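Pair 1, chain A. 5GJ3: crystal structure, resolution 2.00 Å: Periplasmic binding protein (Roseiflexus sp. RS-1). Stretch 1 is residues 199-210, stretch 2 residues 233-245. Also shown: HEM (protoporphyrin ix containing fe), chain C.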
# COMPACT_ATOMS: atom_id res chain seq x y z
N PRO A 199 17.62 -12.13 -7.09
CA PRO A 199 17.55 -10.69 -6.89
C PRO A 199 18.78 -10.06 -6.19
O PRO A 199 19.43 -10.69 -5.33
CB PRO A 199 16.33 -10.54 -5.97
CG PRO A 199 16.32 -11.85 -5.20
CD PRO A 199 16.59 -12.84 -6.32
N ASP A 200 19.01 -8.78 -6.53
CA ASP A 200 19.96 -7.89 -5.90
C ASP A 200 19.39 -7.29 -4.62
O ASP A 200 20.14 -6.96 -3.68
CB ASP A 200 20.26 -6.71 -6.87
CG ASP A 200 21.00 -7.16 -8.13
OD1 ASP A 200 22.10 -7.76 -7.94
OD2 ASP A 200 20.51 -6.93 -9.27
N VAL A 201 18.07 -7.13 -4.60
CA VAL A 201 17.31 -6.58 -3.45
C VAL A 201 16.13 -7.49 -3.12
O VAL A 201 15.40 -7.88 -4.00
CB VAL A 201 16.79 -5.13 -3.75
CG1 VAL A 201 16.03 -4.52 -2.54
CG2 VAL A 201 17.98 -4.24 -4.17
N LEU A 202 15.96 -7.83 -1.85
CA LEU A 202 14.73 -8.44 -1.38
C LEU A 202 13.83 -7.38 -0.72
O LEU A 202 14.21 -6.73 0.27
CB LEU A 202 15.04 -9.58 -0.39
CG LEU A 202 15.67 -10.79 -1.10
CD1 LEU A 202 16.39 -11.67 -0.10
CD2 LEU A 202 14.62 -11.60 -1.85
N LEU A 203 12.64 -7.20 -1.28
CA LEU A 203 11.69 -6.23 -0.73
C LEU A 203 10.57 -6.99 0.00
O LEU A 203 9.92 -7.85 -0.57
CB LEU A 203 11.14 -5.34 -1.86
CG LEU A 203 10.13 -4.23 -1.54
CD1 LEU A 203 10.72 -3.20 -0.60
CD2 LEU A 203 9.63 -3.53 -2.80
N VAL A 204 10.39 -6.70 1.29
CA VAL A 204 9.39 -7.39 2.11
C VAL A 204 8.55 -6.41 2.97
O VAL A 204 8.88 -5.23 3.09
CB VAL A 204 10.08 -8.36 3.09
CG1 VAL A 204 10.84 -9.44 2.30
CG2 VAL A 204 11.00 -7.59 4.06
N LEU A 205 7.50 -6.91 3.58
CA LEU A 205 6.76 -6.08 4.57
C LEU A 205 7.35 -6.25 5.98
O LEU A 205 7.88 -7.34 6.33
CB LEU A 205 5.30 -6.43 4.53
CG LEU A 205 4.71 -6.29 3.13
CD1 LEU A 205 3.27 -6.75 3.11
CD2 LEU A 205 4.83 -4.87 2.55
N ASP A 206 7.32 -5.15 6.76
CA ASP A 206 7.66 -5.15 8.20
C ASP A 206 7.12 -6.40 8.91
O ASP A 206 7.90 -7.20 9.51
CB ASP A 206 7.08 -3.89 8.92
CG ASP A 206 8.00 -2.65 8.82
OD1 ASP A 206 9.06 -2.72 8.16
OD2 ASP A 206 7.63 -1.59 9.42
N LYS A 207 5.80 -6.58 8.86
CA LYS A 207 5.17 -7.72 9.57
C LYS A 207 5.63 -9.06 9.02
O LYS A 207 5.87 -10.00 9.78
CB LYS A 207 3.63 -7.68 9.52
CG LYS A 207 3.01 -6.50 10.24
CD LYS A 207 1.87 -6.94 11.17
CE LYS A 207 0.89 -5.82 11.48
NZ LYS A 207 1.55 -4.50 11.67
N GLY A 208 5.73 -9.14 7.69
CA GLY A 208 6.22 -10.35 7.03
C GLY A 208 7.60 -10.74 7.51
O GLY A 208 7.83 -11.90 7.83
N LEU A 209 8.53 -9.80 7.51
CA LEU A 209 9.87 -10.06 8.00
C LEU A 209 9.87 -10.51 9.47
O LEU A 209 10.59 -11.44 9.83
CB LEU A 209 10.78 -8.85 7.80
CG LEU A 209 12.24 -9.04 8.24
CD1 LEU A 209 12.89 -10.14 7.38
CD2 LEU A 209 13.00 -7.72 8.22
N GLU A 210 9.08 -9.84 10.31
CA GLU A 210 8.91 -10.31 11.69
C GLU A 210 8.35 -11.76 11.75
O GLU A 210 8.89 -12.59 12.47
CB GLU A 210 8.08 -9.33 12.52
CG GLU A 210 8.56 -9.30 13.97
CD GLU A 210 7.51 -8.76 14.95
OE1 GLU A 210 6.54 -8.07 14.52
OE2 GLU A 210 7.66 -9.03 16.17
N ARG A 233 23.02 -9.15 2.53
CA ARG A 233 21.90 -8.87 3.43
C ARG A 233 21.10 -7.63 2.99
O ARG A 233 20.71 -6.80 3.80
CB ARG A 233 22.35 -8.81 4.92
CG ARG A 233 22.86 -10.16 5.42
CD ARG A 233 23.53 -10.11 6.80
NE ARG A 233 22.57 -9.98 7.92
CZ ARG A 233 22.02 -11.00 8.60
NH1 ARG A 233 21.17 -10.75 9.60
NH2 ARG A 233 22.30 -12.26 8.28
N ARG A 234 20.84 -7.51 1.68
CA ARG A 234 20.18 -6.32 1.16
C ARG A 234 18.68 -6.55 1.19
O ARG A 234 18.06 -6.91 0.19
CB ARG A 234 20.69 -6.07 -0.23
CG ARG A 234 20.57 -4.65 -0.68
CD ARG A 234 21.30 -4.52 -1.99
NE ARG A 234 22.75 -4.44 -1.94
CZ ARG A 234 23.42 -3.30 -1.80
NH1 ARG A 234 22.78 -2.17 -1.56
NH2 ARG A 234 24.74 -3.27 -1.88
N ILE A 235 18.10 -6.39 2.38
CA ILE A 235 16.68 -6.60 2.61
C ILE A 235 16.15 -5.20 2.91
O ILE A 235 16.71 -4.51 3.76
CB ILE A 235 16.37 -7.49 3.86
CG1 ILE A 235 17.19 -8.81 3.95
CG2 ILE A 235 14.87 -7.68 4.07
CD1 ILE A 235 17.35 -9.60 2.69
N ILE A 236 15.06 -4.80 2.24
CA ILE A 236 14.37 -3.52 2.53
C ILE A 236 13.02 -3.97 3.11
O ILE A 236 12.29 -4.71 2.46
CB ILE A 236 14.03 -2.71 1.23
CG1 ILE A 236 15.25 -2.41 0.36
CG2 ILE A 236 13.24 -1.43 1.54
CD1 ILE A 236 16.39 -1.74 1.08
N ALA A 237 12.69 -3.54 4.33
CA ALA A 237 11.40 -3.90 4.90
C ALA A 237 10.63 -2.60 5.09
O ALA A 237 11.13 -1.65 5.69
CB ALA A 237 11.57 -4.64 6.23
N LEU A 238 9.42 -2.54 4.56
CA LEU A 238 8.61 -1.31 4.70
C LEU A 238 7.27 -1.71 5.28
O LEU A 238 6.83 -2.84 5.11
CB LEU A 238 8.43 -0.59 3.33
CG LEU A 238 9.73 0.00 2.70
CD1 LEU A 238 9.47 0.58 1.32
CD2 LEU A 238 10.34 1.07 3.59
N ASP A 239 6.62 -0.77 5.97
CA ASP A 239 5.23 -0.93 6.40
C ASP A 239 4.28 -1.17 5.21
O ASP A 239 4.41 -0.50 4.20
CB ASP A 239 4.82 0.35 7.13
CG ASP A 239 3.38 0.33 7.53
OD1 ASP A 239 3.09 -0.39 8.50
OD2 ASP A 239 2.55 0.99 6.88
N ASP A 240 3.33 -2.09 5.32
CA ASP A 240 2.41 -2.35 4.21
C ASP A 240 1.58 -1.16 3.67
O ASP A 240 1.53 -0.95 2.46
CB ASP A 240 1.44 -3.51 4.48
CG ASP A 240 0.84 -3.49 5.90
OD1 ASP A 240 0.69 -2.40 6.49
OD2 ASP A 240 0.52 -4.58 6.43
N LEU A 241 0.93 -0.40 4.55
CA LEU A 241 0.12 0.72 4.05
C LEU A 241 1.04 1.79 3.35
O LEU A 241 0.69 2.38 2.34
CB LEU A 241 -0.72 1.35 5.19
CG LEU A 241 -1.78 2.41 4.86
CD1 LEU A 241 -2.76 1.98 3.75
CD2 LEU A 241 -2.55 2.81 6.12
N TYR A 242 2.22 2.00 3.92
CA TYR A 242 3.17 2.95 3.40
C TYR A 242 3.67 2.54 2.03
O TYR A 242 3.67 3.33 1.09
CB TYR A 242 4.36 3.00 4.34
CG TYR A 242 5.46 4.00 3.98
CD1 TYR A 242 5.18 5.37 3.86
CD2 TYR A 242 6.78 3.58 3.82
CE1 TYR A 242 6.20 6.29 3.58
CE2 TYR A 242 7.82 4.49 3.56
CZ TYR A 242 7.52 5.84 3.43
OH TYR A 242 8.50 6.74 3.15
N LEU A 243 4.12 1.30 1.89
CA LEU A 243 4.60 0.83 0.58
C LEU A 243 3.49 0.69 -0.49
O LEU A 243 3.68 1.09 -1.63
CB LEU A 243 5.34 -0.49 0.72
CG LEU A 243 5.79 -1.17 -0.57
CD1 LEU A 243 6.85 -0.35 -1.31
CD2 LEU A 243 6.30 -2.58 -0.26
N LEU A 244 2.35 0.14 -0.10
CA LEU A 244 1.35 -0.37 -1.04
C LEU A 244 0.01 0.39 -1.09
O LEU A 244 -0.79 0.15 -2.02
CB LEU A 244 1.08 -1.85 -0.72
CG LEU A 244 2.28 -2.78 -0.84
CD1 LEU A 244 1.81 -4.15 -0.38
CD2 LEU A 244 2.76 -2.86 -2.29
N GLY A 245 -0.21 1.31 -0.15
CA GLY A 245 -1.44 2.15 -0.12
C GLY A 245 -1.75 3.10 -1.28
O GLY A 245 -2.94 3.43 -1.51
CHA HEM C . -6.08 -9.84 5.03
CHB HEM C . -4.03 -5.44 5.37
CHC HEM C . -3.99 -5.43 0.47
CHD HEM C . -6.51 -9.57 0.25
C1A HEM C . -5.50 -8.69 5.51
C2A HEM C . -5.40 -8.40 6.89
C3A HEM C . -4.85 -7.16 7.03
C4A HEM C . -4.58 -6.69 5.71
CMA HEM C . -4.58 -6.42 8.35
CAA HEM C . -5.89 -9.33 7.99
CBA HEM C . -7.44 -9.21 8.02
CGA HEM C . -8.13 -10.37 8.68
O1A HEM C . -7.52 -11.42 8.87
O2A HEM C . -9.34 -10.32 9.03
C1B HEM C . -3.79 -5.07 4.02
C2B HEM C . -3.10 -3.88 3.61
C3B HEM C . -3.07 -3.89 2.23
C4B HEM C . -3.79 -5.10 1.82
CMB HEM C . -2.47 -2.84 4.51
CAB HEM C . -2.49 -2.91 1.27
CBB HEM C . -2.32 -1.62 1.62
C1C HEM C . -4.60 -6.54 -0.03
C2C HEM C . -4.61 -6.93 -1.39
C3C HEM C . -5.35 -8.13 -1.46
C4C HEM C . -5.75 -8.46 -0.11
CMC HEM C . -3.96 -6.14 -2.51
CAC HEM C . -5.69 -8.95 -2.65
CBC HEM C . -5.22 -8.68 -3.87
C1D HEM C . -6.54 -9.95 1.58
C2D HEM C . -7.17 -11.24 1.96
C3D HEM C . -7.05 -11.33 3.29
C4D HEM C . -6.35 -10.09 3.71
CMD HEM C . -7.80 -12.27 1.03
CAD HEM C . -7.56 -12.45 4.18
CBD HEM C . -8.85 -11.86 4.87
CGD HEM C . -10.16 -12.02 4.11
O1D HEM C . -10.29 -12.91 3.24
O2D HEM C . -11.17 -11.30 4.34
NA HEM C . -5.08 -7.62 4.80
NB HEM C . -4.21 -5.71 2.94
NC HEM C . -5.30 -7.46 0.72
ND HEM C . -6.09 -9.25 2.67
FE HEM C . -5.21 -7.53 2.81
O HOH W 1 23.05 -7.09 -3.14
O HOH W 2 4.00 -4.29 7.67

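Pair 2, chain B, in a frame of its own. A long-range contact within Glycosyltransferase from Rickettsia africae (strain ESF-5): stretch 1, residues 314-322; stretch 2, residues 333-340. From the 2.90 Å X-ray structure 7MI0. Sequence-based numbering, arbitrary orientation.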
# COMPACT_ATOMS: atom_id res chain seq x y z
N LYS B 314 10.38 9.47 11.58
CA LYS B 314 11.40 8.47 11.86
C LYS B 314 12.49 8.49 10.80
O LYS B 314 12.32 9.03 9.70
CB LYS B 314 10.78 7.07 11.93
CG LYS B 314 9.69 6.95 12.98
CD LYS B 314 10.22 7.34 14.35
CE LYS B 314 9.07 7.52 15.34
NZ LYS B 314 9.55 7.69 16.74
N LEU B 315 13.64 7.91 11.14
CA LEU B 315 14.67 7.65 10.15
C LEU B 315 14.29 6.38 9.39
O LEU B 315 14.11 5.32 10.00
CB LEU B 315 16.04 7.50 10.80
CG LEU B 315 16.62 8.76 11.44
CD1 LEU B 315 18.04 8.50 11.91
CD2 LEU B 315 16.57 9.95 10.48
N VAL B 316 14.14 6.50 8.07
CA VAL B 316 13.59 5.44 7.23
C VAL B 316 14.67 4.93 6.29
O VAL B 316 15.35 5.73 5.62
CB VAL B 316 12.36 5.93 6.45
CG1 VAL B 316 12.08 5.00 5.28
CG2 VAL B 316 11.15 6.03 7.36
N ILE B 317 14.81 3.61 6.22
CA ILE B 317 15.77 2.95 5.34
C ILE B 317 14.99 1.96 4.47
O ILE B 317 14.37 1.03 5.00
CB ILE B 317 16.86 2.23 6.15
CG1 ILE B 317 17.62 3.22 7.03
CG2 ILE B 317 17.80 1.49 5.24
CD1 ILE B 317 18.74 2.57 7.82
N ALA B 318 15.03 2.17 3.15
CA ALA B 318 14.29 1.33 2.22
C ALA B 318 15.18 0.87 1.08
O ALA B 318 16.11 1.57 0.66
CB ALA B 318 13.08 2.07 1.64
N THR B 319 14.89 -0.33 0.57
CA THR B 319 15.62 -0.86 -0.57
C THR B 319 15.21 -0.12 -1.84
O THR B 319 14.04 0.18 -2.06
CB THR B 319 15.36 -2.35 -0.75
OG1 THR B 319 13.96 -2.62 -0.57
CG2 THR B 319 16.15 -3.14 0.26
N ASN B 320 16.21 0.19 -2.67
CA ASN B 320 15.99 0.98 -3.88
C ASN B 320 15.45 0.06 -4.97
O ASN B 320 16.16 -0.39 -5.87
CB ASN B 320 17.29 1.66 -4.31
CG ASN B 320 17.12 2.46 -5.57
OD1 ASN B 320 16.00 2.71 -6.02
ND2 ASN B 320 18.24 2.87 -6.16
N ILE B 321 14.15 -0.22 -4.88
CA ILE B 321 13.54 -1.20 -5.77
C ILE B 321 12.03 -0.99 -5.82
O ILE B 321 11.38 -0.82 -4.78
CB ILE B 321 13.92 -2.63 -5.33
CG1 ILE B 321 13.37 -3.66 -6.30
CG2 ILE B 321 13.42 -2.92 -3.91
CD1 ILE B 321 13.67 -5.08 -5.87
N GLY B 322 11.47 -1.00 -7.03
CA GLY B 322 10.05 -0.77 -7.16
C GLY B 322 9.68 0.63 -6.74
O GLY B 322 10.48 1.57 -6.80
N THR B 333 14.97 13.00 3.25
CA THR B 333 13.80 12.50 3.96
C THR B 333 13.92 11.02 4.32
O THR B 333 12.97 10.45 4.86
CB THR B 333 12.53 12.73 3.13
OG1 THR B 333 12.72 12.23 1.80
CG2 THR B 333 12.23 14.21 3.07
N GLY B 334 15.06 10.41 4.05
CA GLY B 334 15.26 8.99 4.29
C GLY B 334 16.49 8.52 3.54
O GLY B 334 17.24 9.33 2.99
N PHE B 335 16.67 7.21 3.52
CA PHE B 335 17.86 6.63 2.93
C PHE B 335 17.52 5.45 2.03
O PHE B 335 16.65 4.64 2.36
CB PHE B 335 18.84 6.18 4.02
CG PHE B 335 19.07 7.22 5.08
CD1 PHE B 335 19.97 8.25 4.88
CD2 PHE B 335 18.39 7.15 6.29
CE1 PHE B 335 20.19 9.21 5.86
CE2 PHE B 335 18.60 8.10 7.27
CZ PHE B 335 19.50 9.13 7.06
N HIS B 336 18.20 5.38 0.88
CA HIS B 336 18.12 4.24 -0.03
C HIS B 336 19.25 3.27 0.27
O HIS B 336 20.35 3.67 0.67
CB HIS B 336 18.24 4.68 -1.50
CG HIS B 336 17.19 5.64 -1.94
ND1 HIS B 336 17.38 6.50 -3.00
CD2 HIS B 336 15.93 5.87 -1.49
CE1 HIS B 336 16.28 7.23 -3.17
NE2 HIS B 336 15.39 6.86 -2.27
N VAL B 337 18.99 1.98 0.05
CA VAL B 337 20.02 0.95 0.07
C VAL B 337 19.80 0.02 -1.12
O VAL B 337 18.68 -0.13 -1.61
CB VAL B 337 20.05 0.15 1.40
CG1 VAL B 337 21.38 -0.54 1.56
CG2 VAL B 337 19.85 1.05 2.56
N GLU B 338 20.89 -0.59 -1.59
CA GLU B 338 20.77 -1.62 -2.62
C GLU B 338 20.05 -2.84 -2.06
O GLU B 338 20.33 -3.27 -0.93
CB GLU B 338 22.14 -2.02 -3.14
CG GLU B 338 22.65 -1.21 -4.31
CD GLU B 338 24.00 -1.70 -4.81
OE1 GLU B 338 24.39 -2.85 -4.46
OE2 GLU B 338 24.68 -0.95 -5.53
N PRO B 339 19.15 -3.44 -2.82
CA PRO B 339 18.43 -4.62 -2.33
C PRO B 339 19.35 -5.83 -2.29
O PRO B 339 20.26 -5.98 -3.10
CB PRO B 339 17.32 -4.82 -3.37
CG PRO B 339 17.37 -3.60 -4.27
CD PRO B 339 18.76 -3.10 -4.20
N ASN B 340 19.08 -6.71 -1.31
CA ASN B 340 19.81 -7.97 -1.17
C ASN B 340 21.31 -7.71 -1.02
O ASN B 340 22.15 -8.29 -1.72
CB ASN B 340 19.53 -8.90 -2.35
CG ASN B 340 19.56 -10.36 -1.96
OD1 ASN B 340 20.00 -10.72 -0.87
ND2 ASN B 340 19.09 -11.23 -2.86
O HOH W 3 13.42 9.19 7.09

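Both pairs set two neighbouring parallel strands side by side, and the backbones superpose to 0.8 Å over 14 central residues. The strand axes approach to 4.8 Å in each, crossing at -23° in pair 1 and -30° in pair 2. The first rule is written in the backbone: one strand's N-H and C=O groups straddle alternate residues of the other. In pair 1, Ile A236 N donates to Leu A202 O (2.9 Å), Val A204 N to Ile A236 O (3.0 Å), Leu A238 N to Val A204 O (3.1 Å) and Asp A206 N to Leu A238 O (2.9 Å). Pair 2 repeats the ladder at matching positions: Phe B335 N to Val B316 O (2.9 Å), Ala B318 N to Phe B335 O (3.1 Å), Val B337 N to Ala B318 O (3.0 Å) and Asn B320 N to Val B337 O (2.7 Å). Because these bonds use main-chain atoms, the register leaves side chains free to vary.

Where Leu A202 meets Ile A235, CD1 to CD1 at 3.6 Å, pair 2 has Val B316 and Gly B334. With no side chain on the glycine, the contact there falls to the backbone, Val B316 O lying 3.5 Å from Gly B334 CA.

At the next bridge, Leu A203 CD1 packs on Ile A236 CG2 at 3.8 Å. The matching Ile B317 reaches the larger Phe B335, CG1 to CD2 at 4.1 Å, while Leu B315 CD2 sits at the ring edge, 4.2 Å from CE2. On that same face Ile B317 CG2 also touches Val B337 CG2 at 3.4 Å. The following bridge reverses the sizes: Val A204 CG2 covers Ala A237 CB at 3.7 Å, whereas small Ala B318 sits beside the bulkier His B336.

Beyond the ladder the solutions part. In pair 1 both strands lead into helices, with Asp A239 OD2 capping the second by accepting from Tyr A242 N (3.1 Å). Leu A205, in chi1 m and chi2 t, extends its CD2 to 3.9 Å from both Asp A240 CA and Leu A243 CD2, so strand end and helix share an apolar contact. Pair 2 continues as loops. Thr B319 takes the place of Leu A205 and Pro B339 that of Asp A240; Thr B319 CG2 lies 3.8 Å from Pro B339 CA, and Ile B321 CB meets Pro B339 CG at 3.7 Å. For a designer, the ladder fixes the frame, and side-chain bulk can be placed on either strand.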